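Local coordinates for probable outer membrane protein (Pseudomonas aeruginosa, PDB 3DWO), which probably carries long-chain fatty acids or other hydrophobic compounds across the bacterial outer membrane, as a beta-barrel channel of the FadL family, at residues A[27-40]-A[101-115]. Residues are numbered along the deposited sequence; the frame is centred on the assembly and turned at random.
Sequences PSAAFNNPAAMAFI and FLVVPINDRFAFGLS. With C8E ((hydroxyethyloxy)tri(ethyloxy)octane), chain L.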
loop_
_atom_site.group_PDB
_atom_site.type_symbol
_atom_site.label_atom_id
_atom_site.label_comp_id
_atom_site.label_asym_id
_atom_site.label_seq_id
_atom_site.Cartn_x
_atom_site.Cartn_y
_atom_site.Cartn_z
ATOM N N PRO A 27 5.066 21.822 6.525
ATOM C CA PRO A 27 5.979 20.904 7.213
ATOM C C PRO A 27 6.118 19.509 6.601
ATOM O O PRO A 27 7.092 18.809 6.884
ATOM C CB PRO A 27 5.426 20.874 8.636
ATOM C CG PRO A 27 3.966 21.107 8.438
ATOM C CD PRO A 27 3.958 22.214 7.414
ATOM N N SER A 28 5.164 19.106 5.764
ATOM C CA SER A 28 5.236 17.788 5.131
ATOM C C SER A 28 6.458 17.711 4.221
ATOM O O SER A 28 6.832 16.634 3.754
ATOM C CB SER A 28 3.978 17.507 4.307
ATOM O OG SER A 28 3.887 18.393 3.207
ATOM N N ALA A 29 7.075 18.861 3.968
ATOM C CA ALA A 29 8.260 18.916 3.121
ATOM C C ALA A 29 9.421 18.148 3.752
ATOM O O ALA A 29 10.336 17.714 3.062
ATOM C CB ALA A 29 8.666 20.372 2.883
ATOM N N ALA A 30 9.382 17.989 5.070
ATOM C CA ALA A 30 10.438 17.276 5.781
ATOM C C ALA A 30 10.682 15.893 5.169
ATOM O O ALA A 30 11.782 15.344 5.270
ATOM C CB ALA A 30 10.075 17.146 7.253
ATOM N N PHE A 31 9.665 15.337 4.519
ATOM C CA PHE A 31 9.803 14.019 3.906
ATOM C C PHE A 31 9.594 14.025 2.392
ATOM O O PHE A 31 10.438 13.540 1.642
ATOM C CB PHE A 31 8.817 13.034 4.548
ATOM C CG PHE A 31 8.803 11.675 3.902
ATOM C CD1 PHE A 31 9.899 10.824 4.009
ATOM C CD2 PHE A 31 7.697 11.251 3.169
ATOM C CE1 PHE A 31 9.892 9.570 3.396
ATOM C CE2 PHE A 31 7.681 9.998 2.550
ATOM C CZ PHE A 31 8.780 9.156 2.665
ATOM N N ASN A 32 8.471 14.582 1.956
ATOM C CA ASN A 32 8.115 14.621 0.542
ATOM C C ASN A 32 9.127 15.317 -0.378
ATOM O O ASN A 32 9.451 14.802 -1.449
ATOM C CB ASN A 32 6.713 15.213 0.420
ATOM C CG ASN A 32 5.676 14.375 1.171
ATOM O OD1 ASN A 32 5.568 13.168 0.945
ATOM N ND2 ASN A 32 4.922 15.006 2.069
ATOM N N ASN A 33 9.615 16.485 0.023
ATOM C CA ASN A 33 10.642 17.180 -0.747
ATOM C C ASN A 33 11.375 18.044 0.260
ATOM O O ASN A 33 11.017 19.200 0.486
ATOM C CB ASN A 33 10.064 18.057 -1.865
ATOM C CG ASN A 33 11.131 18.475 -2.880
ATOM O OD1 ASN A 33 12.260 18.807 -2.508
ATOM N ND2 ASN A 33 10.779 18.454 -4.163
ATOM N N PRO A 34 12.414 17.482 0.892
ATOM C CA PRO A 34 13.206 18.200 1.894
ATOM C C PRO A 34 13.773 19.542 1.424
ATOM O O PRO A 34 13.963 20.453 2.226
ATOM C CB PRO A 34 14.287 17.182 2.273
ATOM C CG PRO A 34 14.437 16.353 1.029
ATOM C CD PRO A 34 13.005 16.165 0.595
ATOM N N ALA A 35 14.032 19.673 0.129
ATOM C CA ALA A 35 14.575 20.920 -0.401
ATOM C C ALA A 35 13.665 22.118 -0.122
ATOM O O ALA A 35 14.150 23.209 0.171
ATOM C CB ALA A 35 14.821 20.787 -1.904
ATOM N N ALA A 36 12.352 21.911 -0.203
ATOM C CA ALA A 36 11.383 22.982 0.026
ATOM C C ALA A 36 11.463 23.531 1.445
ATOM O O ALA A 36 10.934 24.602 1.752
ATOM C CB ALA A 36 9.970 22.478 -0.261
ATOM N N MET A 37 12.135 22.785 2.305
ATOM C CA MET A 37 12.303 23.158 3.701
ATOM C C MET A 37 13.146 24.440 3.812
ATOM O O MET A 37 13.038 25.195 4.782
ATOM C CB MET A 37 12.992 21.997 4.414
ATOM C CG MET A 37 12.539 21.736 5.822
ATOM S SD MET A 37 12.956 20.048 6.309
ATOM C CE MET A 37 14.666 19.922 5.802
ATOM N N ALA A 38 13.979 24.679 2.805
ATOM C CA ALA A 38 14.854 25.843 2.785
ATOM C C ALA A 38 14.090 27.161 2.665
ATOM O O ALA A 38 14.672 28.234 2.797
ATOM C CB ALA A 38 15.852 25.714 1.639
ATOM N N PHE A 39 12.788 27.080 2.426
ATOM C CA PHE A 39 11.979 28.279 2.283
ATOM C C PHE A 39 10.943 28.431 3.383
ATOM O O PHE A 39 10.054 29.274 3.299
ATOM C CB PHE A 39 11.327 28.282 0.902
ATOM C CG PHE A 39 12.323 28.355 -0.214
ATOM C CD1 PHE A 39 12.971 29.553 -0.508
ATOM C CD2 PHE A 39 12.674 27.214 -0.926
ATOM C CE1 PHE A 39 13.959 29.612 -1.496
ATOM C CE2 PHE A 39 13.659 27.260 -1.913
ATOM C CZ PHE A 39 14.303 28.462 -2.198
ATOM N N ILE A 40 11.065 27.604 4.415
ATOM C CA ILE A 40 10.164 27.668 5.560
ATOM C C ILE A 40 10.900 28.528 6.575
ATOM O O ILE A 40 11.913 28.115 7.138
ATOM C CB ILE A 40 9.879 26.260 6.132
ATOM C CG1 ILE A 40 8.987 25.490 5.154
ATOM C CG2 ILE A 40 9.219 26.366 7.498
ATOM C CD1 ILE A 40 8.657 24.081 5.580
ATOM N N PHE A 101 5.056 15.820 11.332
ATOM C CA PHE A 101 6.106 16.577 10.665
ATOM C C PHE A 101 6.649 17.678 11.561
ATOM O O PHE A 101 5.902 18.357 12.275
ATOM C CB PHE A 101 5.582 17.205 9.374
ATOM C CG PHE A 101 5.148 16.206 8.340
ATOM C CD1 PHE A 101 6.082 15.405 7.690
ATOM C CD2 PHE A 101 3.802 16.075 8.005
ATOM C CE1 PHE A 101 5.683 14.487 6.717
ATOM C CE2 PHE A 101 3.390 15.165 7.037
ATOM C CZ PHE A 101 4.331 14.367 6.390
ATOM N N LEU A 102 7.961 17.850 11.516
ATOM C CA LEU A 102 8.618 18.879 12.298
ATOM C C LEU A 102 9.711 19.504 11.443
ATOM O O LEU A 102 10.548 18.800 10.877
ATOM C CB LEU A 102 9.220 18.284 13.572
ATOM C CG LEU A 102 10.048 19.259 14.411
ATOM C CD1 LEU A 102 9.173 20.411 14.879
ATOM C CD2 LEU A 102 10.644 18.523 15.593
ATOM N N VAL A 103 9.682 20.826 11.329
ATOM C CA VAL A 103 10.687 21.537 10.556
ATOM C C VAL A 103 11.337 22.590 11.444
ATOM O O VAL A 103 10.653 23.415 12.053
ATOM C CB VAL A 103 10.079 22.214 9.321
ATOM C CG1 VAL A 103 11.149 23.021 8.603
ATOM C CG2 VAL A 103 9.497 21.162 8.389
ATOM N N VAL A 104 12.662 22.545 11.510
ATOM C CA VAL A 104 13.428 23.464 12.340
ATOM C C VAL A 104 14.570 24.110 11.564
ATOM O O VAL A 104 15.609 23.483 11.344
ATOM C CB VAL A 104 14.042 22.728 13.549
ATOM C CG1 VAL A 104 14.799 23.703 14.425
ATOM C CG2 VAL A 104 12.954 22.026 14.338
ATOM N N PRO A 105 14.390 25.364 11.123
ATOM C CA PRO A 105 15.474 26.016 10.381
ATOM C C PRO A 105 16.690 26.191 11.301
ATOM O O PRO A 105 16.555 26.634 12.444
ATOM C CB PRO A 105 14.848 27.342 9.945
ATOM C CG PRO A 105 13.809 27.603 10.998
ATOM C CD PRO A 105 13.208 26.238 11.216
ATOM N N ILE A 106 17.866 25.819 10.802
ATOM C CA ILE A 106 19.101 25.906 11.576
ATOM C C ILE A 106 19.809 27.234 11.344
ATOM O O ILE A 106 19.967 28.035 12.264
ATOM C CB ILE A 106 20.068 24.770 11.192
ATOM C CG1 ILE A 106 19.359 23.422 11.307
ATOM C CG2 ILE A 106 21.289 24.796 12.096
ATOM C CD1 ILE A 106 20.184 22.255 10.815
ATOM N N ASN A 107 20.244 27.445 10.106
ATOM C CA ASN A 107 20.936 28.665 9.700
ATOM C C ASN A 107 20.140 29.289 8.573
ATOM O O ASN A 107 19.065 28.804 8.223
ATOM C CB ASN A 107 22.342 28.347 9.186
ATOM C CG ASN A 107 23.249 27.818 10.268
ATOM O OD1 ASN A 107 23.428 28.456 11.306
ATOM N ND2 ASN A 107 23.840 26.650 10.031
ATOM N N ASP A 108 20.663 30.363 7.993
ATOM C CA ASP A 108 19.962 30.999 6.889
ATOM C C ASP A 108 20.266 30.190 5.637
ATOM O O ASP A 108 19.983 30.614 4.518
ATOM C CB ASP A 108 20.426 32.443 6.700
ATOM C CG ASP A 108 19.533 33.220 5.743
ATOM O OD1 ASP A 108 18.356 33.465 6.093
ATOM O OD2 ASP A 108 20.003 33.577 4.640
ATOM N N ARG A 109 20.841 29.011 5.839
ATOM C CA ARG A 109 21.195 28.139 4.730
ATOM C C ARG A 109 20.762 26.700 4.993
ATOM O O ARG A 109 20.609 25.911 4.063
ATOM C CB ARG A 109 22.709 28.184 4.513
ATOM C CG ARG A 109 23.261 29.591 4.363
ATOM C CD ARG A 109 23.191 30.076 2.927
ATOM N NE ARG A 109 24.198 29.418 2.100
ATOM C CZ ARG A 109 24.443 29.717 0.829
ATOM N NH1 ARG A 109 23.750 30.673 0.221
ATOM N NH2 ARG A 109 25.386 29.062 0.165
ATOM N N PHE A 110 20.554 26.368 6.263
ATOM C CA PHE A 110 20.182 25.015 6.654
ATOM C C PHE A 110 18.903 24.888 7.474
ATOM O O PHE A 110 18.594 25.736 8.317
ATOM C CB PHE A 110 21.323 24.384 7.450
ATOM C CG PHE A 110 22.510 23.998 6.619
ATOM C CD1 PHE A 110 22.493 22.832 5.862
ATOM C CD2 PHE A 110 23.660 24.779 6.620
ATOM C CE1 PHE A 110 23.609 22.447 5.121
ATOM C CE2 PHE A 110 24.783 24.403 5.882
ATOM C CZ PHE A 110 24.757 23.234 5.133
ATOM N N ALA A 111 18.177 23.801 7.220
ATOM C CA ALA A 111 16.940 23.489 7.926
ATOM C C ALA A 111 16.952 21.998 8.226
ATOM O O ALA A 111 17.535 21.213 7.480
ATOM C CB ALA A 111 15.735 23.843 7.070
ATOM N N PHE A 112 16.302 21.610 9.317
ATOM C CA PHE A 112 16.249 20.214 9.730
ATOM C C PHE A 112 14.811 19.708 9.706
ATOM O O PHE A 112 13.895 20.412 10.122
ATOM C CB PHE A 112 16.817 20.086 11.141
ATOM C CG PHE A 112 16.846 18.683 11.660
ATOM C CD1 PHE A 112 17.625 17.710 11.031
ATOM C CD2 PHE A 112 16.124 18.337 12.798
ATOM C CE1 PHE A 112 17.690 16.408 11.533
ATOM C CE2 PHE A 112 16.181 17.042 13.310
ATOM C CZ PHE A 112 16.968 16.074 12.676
ATOM N N GLY A 113 14.620 18.481 9.226
ATOM C CA GLY A 113 13.284 17.917 9.155
ATOM C C GLY A 113 13.144 16.553 9.809
ATOM O O GLY A 113 14.007 15.684 9.670
ATOM N N LEU A 114 12.036 16.371 10.520
ATOM C CA LEU A 114 11.733 15.127 11.219
ATOM C C LEU A 114 10.301 14.738 10.888
ATOM O O LEU A 114 9.435 15.605 10.776
ATOM C CB LEU A 114 11.850 15.341 12.729
ATOM C CG LEU A 114 12.893 14.571 13.532
ATOM C CD1 LEU A 114 14.209 14.546 12.793
ATOM C CD2 LEU A 114 13.046 15.222 14.900
ATOM N N SER A 115 10.039 13.443 10.738
ATOM C CA SER A 115 8.678 13.028 10.437
ATOM C C SER A 115 8.387 11.558 10.689
ATOM O O SER A 115 9.286 10.716 10.702
ATOM C CB SER A 115 8.333 13.353 8.979
ATOM O OG SER A 115 8.889 12.396 8.092
HETATM C C1 C8E L . 8.756 12.405 14.367
HETATM C C2 C8E L . 8.295 13.764 14.605
HETATM C C3 C8E L . 6.851 13.950 14.472
HETATM C C4 C8E L . 6.566 15.335 14.795
HETATM C C5 C8E L . 5.541 15.374 15.866
HETATM C C6 C8E L . 5.073 16.729 16.067
#
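Phe-101 turns its ring under the backbone at Ser-28, so that Ser-28 CA sits 3.4 Å above the ring centroid, a CH-pi contact almost exactly on the ring normal (4° off). This is the plug of a FadL-type barrel resting on the inner face of its wall: 101-105 and 110-115 form an antiparallel hairpin, and residues 27-40 lie against its lumen side. CG of Phe-101 stands anti to its own carbonyl carbon (chi1 -63°), which presents one ring face to Ser-28, while Phe-31 CB lies at the ring edge, 4.1 Å from Phe-101 CE1. Next along the wall, Ala-30 CB drops onto Gly-113 CA at 3.8 Å. Gly-113 has no side chain in the way, so both Ala-30 CB and Met-37 SD can rest against its backbone. The Met-37 side chain runs antiparallel to that of Val-103, tightly packed, with Met-37 CG 3.4 Å from Val-103 CG1. A bend at chi3 (48°) brings Met-37 SD to 3.6 Å from Gly-113 CA. Ile-40 reaches the same valine end-on, CG2 of Ile-40 lying 4.0 Å from CG1 of Val-103. Further out, Ser-149 OG of the adjoining strand 138-153 hydrogen-bonds Ala-30 O, and Ser-28 OG is hydrogen-bonded to Asp-26 OD2. Leu-102 and Leu-114 point away from the plug, and a detergent molecule lies beside the hairpin. Ser-115 OG, buried without a polar partner in the model, faces Phe-31 CB at 3.6 Å.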